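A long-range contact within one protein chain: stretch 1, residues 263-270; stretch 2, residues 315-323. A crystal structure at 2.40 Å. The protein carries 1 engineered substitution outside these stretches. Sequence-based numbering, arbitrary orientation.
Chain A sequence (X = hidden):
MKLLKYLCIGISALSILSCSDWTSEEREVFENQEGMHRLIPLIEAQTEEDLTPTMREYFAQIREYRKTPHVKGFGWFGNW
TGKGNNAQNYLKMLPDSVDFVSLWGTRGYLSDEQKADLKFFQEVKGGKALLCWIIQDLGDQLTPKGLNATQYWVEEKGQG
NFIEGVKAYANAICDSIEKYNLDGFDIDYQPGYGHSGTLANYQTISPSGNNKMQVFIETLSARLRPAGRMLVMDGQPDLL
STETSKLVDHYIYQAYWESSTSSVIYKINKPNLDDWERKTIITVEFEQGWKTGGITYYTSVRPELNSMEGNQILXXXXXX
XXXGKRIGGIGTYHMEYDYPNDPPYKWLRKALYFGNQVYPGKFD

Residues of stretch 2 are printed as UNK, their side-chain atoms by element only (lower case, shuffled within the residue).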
ATOM      1  N   SER A 263      20.666  -8.519   1.669  1.00 71.35           N
ATOM      2  CA  SER A 263      20.441  -7.678   0.459  1.00 73.68           C
ATOM      3  C   SER A 263      19.101  -6.935   0.547  1.00 69.95           C
ATOM      4  O   SER A 263      18.972  -5.872  -0.095  1.00 72.07           O
ATOM      5  CB  SER A 263      20.566  -8.446  -0.828  1.00 76.91           C
ATOM      6  OG  SER A 263      19.492  -9.357  -0.997  1.00 83.51           O
ATOM      7  N   VAL A 264      18.161  -7.405   1.362  1.00 68.43           N
ATOM      8  CA  VAL A 264      16.845  -6.715   1.526  1.00 69.84           C
ATOM      9  C   VAL A 264      17.010  -5.589   2.542  1.00 66.96           C
ATOM     10  O   VAL A 264      16.548  -4.481   2.271  1.00 71.57           O
ATOM     11  CB  VAL A 264      15.737  -7.691   1.959  1.00 70.09           C
ATOM     12  CG1 VAL A 264      14.383  -7.013   2.127  1.00 68.68           C
ATOM     13  CG2 VAL A 264      15.632  -8.827   0.973  1.00 75.02           C
ATOM     14  N   ILE A 265      17.656  -5.893   3.667  1.00 68.19           N
ATOM     15  CA  ILE A 265      18.037  -4.899   4.709  1.00 63.69           C
ATOM     16  C   ILE A 265      18.826  -3.768   4.047  1.00 63.40           C
ATOM     17  O   ILE A 265      18.478  -2.594   4.300  1.00 63.18           O
ATOM     18  CB  ILE A 265      18.797  -5.557   5.864  1.00 62.53           C
ATOM     19  CG1 ILE A 265      18.036  -6.785   6.382  1.00 61.48           C
ATOM     20  CG2 ILE A 265      19.055  -4.525   6.953  1.00 63.54           C
ATOM     21  CD1 ILE A 265      18.427  -7.287   7.737  1.00 61.25           C
ATOM     22  N   TYR A 266      19.773  -4.071   3.155  1.00 63.78           N
ATOM     23  CA  TYR A 266      20.590  -2.994   2.537  1.00 68.29           C
ATOM     24  C   TYR A 266      19.666  -2.032   1.798  1.00 65.34           C
ATOM     25  O   TYR A 266      19.906  -0.817   1.798  1.00 73.94           O
ATOM     26  CB  TYR A 266      21.692  -3.519   1.628  1.00 71.07           C
ATOM     27  CG  TYR A 266      22.377  -2.417   0.870  1.00 78.04           C
ATOM     28  CD1 TYR A 266      21.773  -1.865  -0.249  1.00 86.88           C
ATOM     29  CD2 TYR A 266      23.605  -1.916   1.259  1.00 82.62           C
ATOM     30  CE1 TYR A 266      22.370  -0.859  -0.987  1.00 90.23           C
ATOM     31  CE2 TYR A 266      24.228  -0.915   0.525  1.00 91.92           C
ATOM     32  CZ  TYR A 266      23.608  -0.379  -0.598  1.00 95.99           C
ATOM     33  OH  TYR A 266      24.171   0.635  -1.326  1.00100.69           O
ATOM     34  N   LYS A 267      18.622  -2.570   1.190  1.00 66.78           N
ATOM     35  CA  LYS A 267      17.694  -1.794   0.336  1.00 66.57           C
ATOM     36  C   LYS A 267      16.861  -0.834   1.188  1.00 62.34           C
ATOM     37  O   LYS A 267      16.558   0.262   0.673  1.00 62.68           O
ATOM     38  CB  LYS A 267      16.771  -2.726  -0.447  1.00 70.07           C
ATOM     39  CG  LYS A 267      15.606  -2.014  -1.117  1.00 75.19           C
ATOM     40  CD  LYS A 267      14.876  -2.892  -2.106  1.00 80.81           C
ATOM     41  CE  LYS A 267      14.558  -2.191  -3.401  1.00 81.34           C
ATOM     42  NZ  LYS A 267      14.602  -3.141  -4.524  1.00 84.61           N
ATOM     43  N   ILE A 268      16.453  -1.233   2.396  1.00 58.49           N
ATOM     44  CA  ILE A 268      15.425  -0.481   3.172  1.00 63.50           C
ATOM     45  C   ILE A 268      16.055   0.227   4.372  1.00 65.97           C
ATOM     46  O   ILE A 268      15.344   1.038   4.987  1.00 70.15           O
ATOM     47  CB  ILE A 268      14.263  -1.388   3.629  1.00 64.03           C
ATOM     48  CG1 ILE A 268      14.720  -2.481   4.580  1.00 64.57           C
ATOM     49  CG2 ILE A 268      13.536  -1.990   2.448  1.00 67.15           C
ATOM     50  CD1 ILE A 268      13.595  -3.116   5.312  1.00 64.66           C
ATOM     51  N   ASN A 269      17.304  -0.099   4.704  1.00 70.84           N
ATOM     52  CA  ASN A 269      18.079   0.536   5.799  1.00 67.98           C
ATOM     53  C   ASN A 269      18.468   1.958   5.407  1.00 67.66           C
ATOM     54  O   ASN A 269      19.494   2.115   4.722  1.00 71.64           O
ATOM     55  CB  ASN A 269      19.359  -0.219   6.120  1.00 69.40           C
ATOM     56  CG  ASN A 269      19.920   0.250   7.435  1.00 65.90           C
ATOM     57  OD1 ASN A 269      19.704   1.374   7.818  1.00 75.14           O
ATOM     58  ND2 ASN A 269      20.588  -0.613   8.157  1.00 67.51           N
ATOM     59  N   LYS A 270      17.668   2.909   5.877  1.00 64.04           N
ATOM     60  CA  LYS A 270      17.619   4.342   5.503  1.00 65.93           C
ATOM     61  C   LYS A 270      17.289   5.135   6.767  1.00 72.15           C
ATOM     62  O   LYS A 270      16.131   5.496   7.033  1.00 67.23           O
ATOM     63  CB  LYS A 270      16.549   4.572   4.436  1.00 61.51           C
ATOM     64  CG  LYS A 270      16.694   3.704   3.208  1.00 61.36           C
ATOM     65  CD  LYS A 270      17.958   3.985   2.451  1.00 64.26           C
ATOM     66  CE  LYS A 270      18.334   2.890   1.483  1.00 68.04           C
ATOM     67  NZ  LYS A 270      19.356   3.318   0.507  1.00 70.10           N
ATOM     68  N   UNK A 315      10.561 -14.916   5.185  1.00 71.69           N
ATOM     69  CA  UNK A 315      11.711 -14.152   5.702  1.00 66.78           C
ATOM     70  C   UNK A 315      11.243 -12.721   5.909  1.00 64.49           C
ATOM     71  O   UNK A 315      11.461 -12.167   7.009  1.00 66.48           O
ATOM     72  c   UNK A 315      12.907 -14.194   4.757  1.00 71.41           C
ATOM     73  o   UNK A 315      14.789 -12.763   4.695  1.00 70.41           O
ATOM     74  o   UNK A 315      14.482 -13.985   6.554  1.00 66.32           O
ATOM     75  c   UNK A 315      14.166 -13.613   5.379  1.00 72.50           C
ATOM     76  N   UNK A 316      10.583 -12.165   4.895  1.00 61.05           N
ATOM     77  CA  UNK A 316      10.120 -10.757   4.938  1.00 59.56           C
ATOM     78  C   UNK A 316       9.240 -10.568   6.181  1.00 61.91           C
ATOM     79  O   UNK A 316       9.443  -9.695   7.020  1.00 60.94           O
ATOM     80  c   UNK A 316      10.337 -10.230   2.441  1.00 56.22           C
ATOM     81  c   UNK A 316       9.431 -10.373   3.633  1.00 55.45           C
ATOM     82  c   UNK A 316      10.728  -9.395   0.195  1.00 58.45           C
ATOM     83  c   UNK A 316      11.976  -9.990   0.157  1.00 62.32           C
ATOM     84  c   UNK A 316      12.438 -10.665   1.274  1.00 64.06           C
ATOM     85  o   UNK A 316      12.753  -9.869  -0.953  1.00 69.25           O
ATOM     86  c   UNK A 316       9.931  -9.511   1.332  1.00 56.90           C
ATOM     87  c   UNK A 316      11.605 -10.799   2.389  1.00 64.04           C
ATOM     88  N   UNK A 317       8.253 -11.421   6.340  1.00 68.99           N
ATOM     89  CA  UNK A 317       7.243 -11.228   7.400  1.00 68.62           C
ATOM     90  C   UNK A 317       7.914 -11.293   8.768  1.00 61.55           C
ATOM     91  O   UNK A 317       7.328 -10.724   9.682  1.00 63.51           O
ATOM     92  c   UNK A 317       6.153 -12.270   7.278  1.00 72.29           C
ATOM     93  N   UNK A 318       9.027 -12.017   8.904  1.00 55.12           N
ATOM     94  CA  UNK A 318       9.646 -12.292  10.223  1.00 60.77           C
ATOM     95  C   UNK A 318      10.955 -11.493  10.383  1.00 61.03           C
ATOM     96  O   UNK A 318      11.729 -11.865  11.302  1.00 56.06           O
ATOM     97  c   UNK A 318       8.744 -14.670  10.323  1.00 66.44           C
ATOM     98  o   UNK A 318      10.871 -14.108   9.375  1.00 62.38           O
ATOM     99  c   UNK A 318       9.958 -13.777  10.409  1.00 59.38           C
ATOM    100  N   UNK A 319      11.167 -10.466   9.543  1.00 56.88           N
ATOM    101  CA  UNK A 319      12.463  -9.758   9.364  1.00 59.67           C
ATOM    102  C   UNK A 319      12.738  -8.903  10.590  1.00 62.44           C
ATOM    103  O   UNK A 319      12.028  -7.889  10.751  1.00 64.27           O
ATOM    104  c   UNK A 319      14.663  -9.250   7.231  1.00 65.98           C
ATOM    105  c   UNK A 319      12.382  -8.863   8.140  1.00 59.68           C
ATOM    106  c   UNK A 319      13.474  -7.198   6.639  1.00 65.77           C
ATOM    107  c   UNK A 319      13.692  -8.219   7.731  1.00 62.88           C
ATOM    108  N   UNK A 320      13.657  -9.363  11.445  1.00 63.21           N
ATOM    109  CA  UNK A 320      14.220  -8.623  12.602  1.00 60.07           C
ATOM    110  C   UNK A 320      15.320  -7.753  12.032  1.00 55.90           C
ATOM    111  O   UNK A 320      16.238  -8.312  11.486  1.00 58.78           O
ATOM    112  o   UNK A 320      12.413  -9.683  14.316  1.00 56.77           O
ATOM    113  c   UNK A 320      13.537 -10.292  14.358  1.00 62.06           C
ATOM    114  c   UNK A 320      14.709  -9.611  13.661  1.00 59.48           C
ATOM    115  o   UNK A 320      13.765 -11.369  15.012  1.00 62.47           O
ATOM    116  N   UNK A 321      15.165  -6.439  12.052  1.00 61.05           N
ATOM    117  CA  UNK A 321      16.216  -5.476  11.583  1.00 62.11           C
ATOM    118  C   UNK A 321      17.366  -5.338  12.568  1.00 57.67           C
ATOM    119  O   UNK A 321      17.311  -5.845  13.675  1.00 60.81           O
ATOM    120  c   UNK A 321      13.198  -3.848  10.331  1.00 71.43           C
ATOM    121  c   UNK A 321      15.254  -3.702   8.908  1.00 71.79           C
ATOM    122  c   UNK A 321      15.497  -4.166  11.319  1.00 62.68           C
ATOM    123  c   UNK A 321      14.606  -4.341  10.105  1.00 69.47           C
ATOM    124  N   UNK A 322      18.504  -4.716  12.196  1.00 67.40           N
ATOM    125  CA  UNK A 322      19.712  -4.783  13.039  1.00 63.32           C
ATOM    126  C   UNK A 322      19.450  -4.133  14.410  1.00 62.25           C
ATOM    127  O   UNK A 322      19.942  -4.615  15.384  1.00 64.79           O
ATOM    128  c   UNK A 322      18.716  -3.907  10.988  1.00 67.10           C
ATOM    129  c   UNK A 322      20.763  -4.070  12.217  1.00 62.48           C
ATOM    130  c   UNK A 322      20.198  -4.106  10.799  1.00 66.44           C
ATOM    131  N   UNK A 323      18.578  -3.125  14.433  1.00 63.11           N
ATOM    132  CA  UNK A 323      18.093  -2.495  15.688  1.00 60.92           C
ATOM    133  C   UNK A 323      17.386  -3.503  16.582  1.00 60.84           C
ATOM    134  O   UNK A 323      17.263  -3.209  17.726  1.00 63.31           O
ATOM    135  c   UNK A 323      17.187  -1.357  15.402  1.00 61.71           C
ATOM    136  o   UNK A 323      15.895  -1.810  15.083  1.00 68.31           O
TER

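Position 315 carries four side-chain atoms, two carbons and then two oxygens on the second: a carboxylate. Its CA-to-CB bond points toward stretch 1 but the side chain makes no contact with it. It is Asp-315, buried, with both carboxylate oxygens hydrogen-bonded outside the two stretches, which suits a charged group in the interior.

At position 316 one carbon leads to a ring of six carbons bearing a single oxygen. CA-to-CB runs sideways, yet the long ring carries its end to the helix of stretch 1, where the ring oxygen and a ring carbon come close to CG2 of Val-264, and CG1 of Val-264 lies over one face. This is Tyr-316: its OH lies 3.6 Å and its CE1 3.7 Å from CG2 of Val-264. The hydroxyl is hydrogen-bonded elsewhere in the structure, so the ring can pack against an aliphatic neighbour without leaving its polar tip unpaired.

Position 317 has a single carbon, out of reach of stretch 1; it is Ala-317, whose lone methyl fits a buried helical position.

At position 318 one carbon bears an oxygen and a second carbon, also out of reach: Thr-318. This is the first residue to leave helical geometry, and its N donates to O of Asp-315 at 3.1 Å. Its buried hydroxyl has hydrogen-bonding partners close by in the chain.

Position 319 has four carbons, forked at the second (an isoleucine would branch at the first). It points toward stretch 1, and the forked end packs against both isoleucines in a buried apolar setting. This is Leu-319, its CD1 4.3 Å from CG1 of Ile-265 and its CD2 4.3 Å from CD1 of Ile-268.

Position 320 again shows two carbons, the second with two oxygens. CA-to-CB points away from stretch 1, and only the backbone O comes near, 4.5 Å from CD1 of Ile-265. Asp-320 is exposed, and both carboxylate oxygens are hydrogen-bonded elsewhere in the structure.

Position 321 repeats the four forked carbons. Although CA-to-CB runs sideways, one branch end reaches Ile-268 and Ile-265. An apolar side chain suits this buried place: Leu-321, with CD2 4.0 Å from CD1 of Ile-268 and 4.4 Å from CG2 of Ile-265.

Position 322 has three carbons closing a ring onto its own backbone N, against Ile-265 and Asn-269; such a ring is found only in proline. Compact, exposed Pro-322 sets CG 4.0 Å from CG2 of Ile-265 and 4.4 Å from ND2 of Asn-269.

Position 323, one carbon and one oxygen, is out of reach: Ser-323, small and polar as suits an exposed position.

The contact works by packing alone, without a hydrogen bond between the stretches, and buries 355 Å² summed over both sides. Val-264, Ile-265 and Ile-268 all point toward stretch 2. Val-264 meets the tyrosine ring, while the isoleucines meet Leu-319 and Leu-321; Pro-322 extends the apolar surface at the exposed margin.

Stretch 2 315-323: DYATLDLPS
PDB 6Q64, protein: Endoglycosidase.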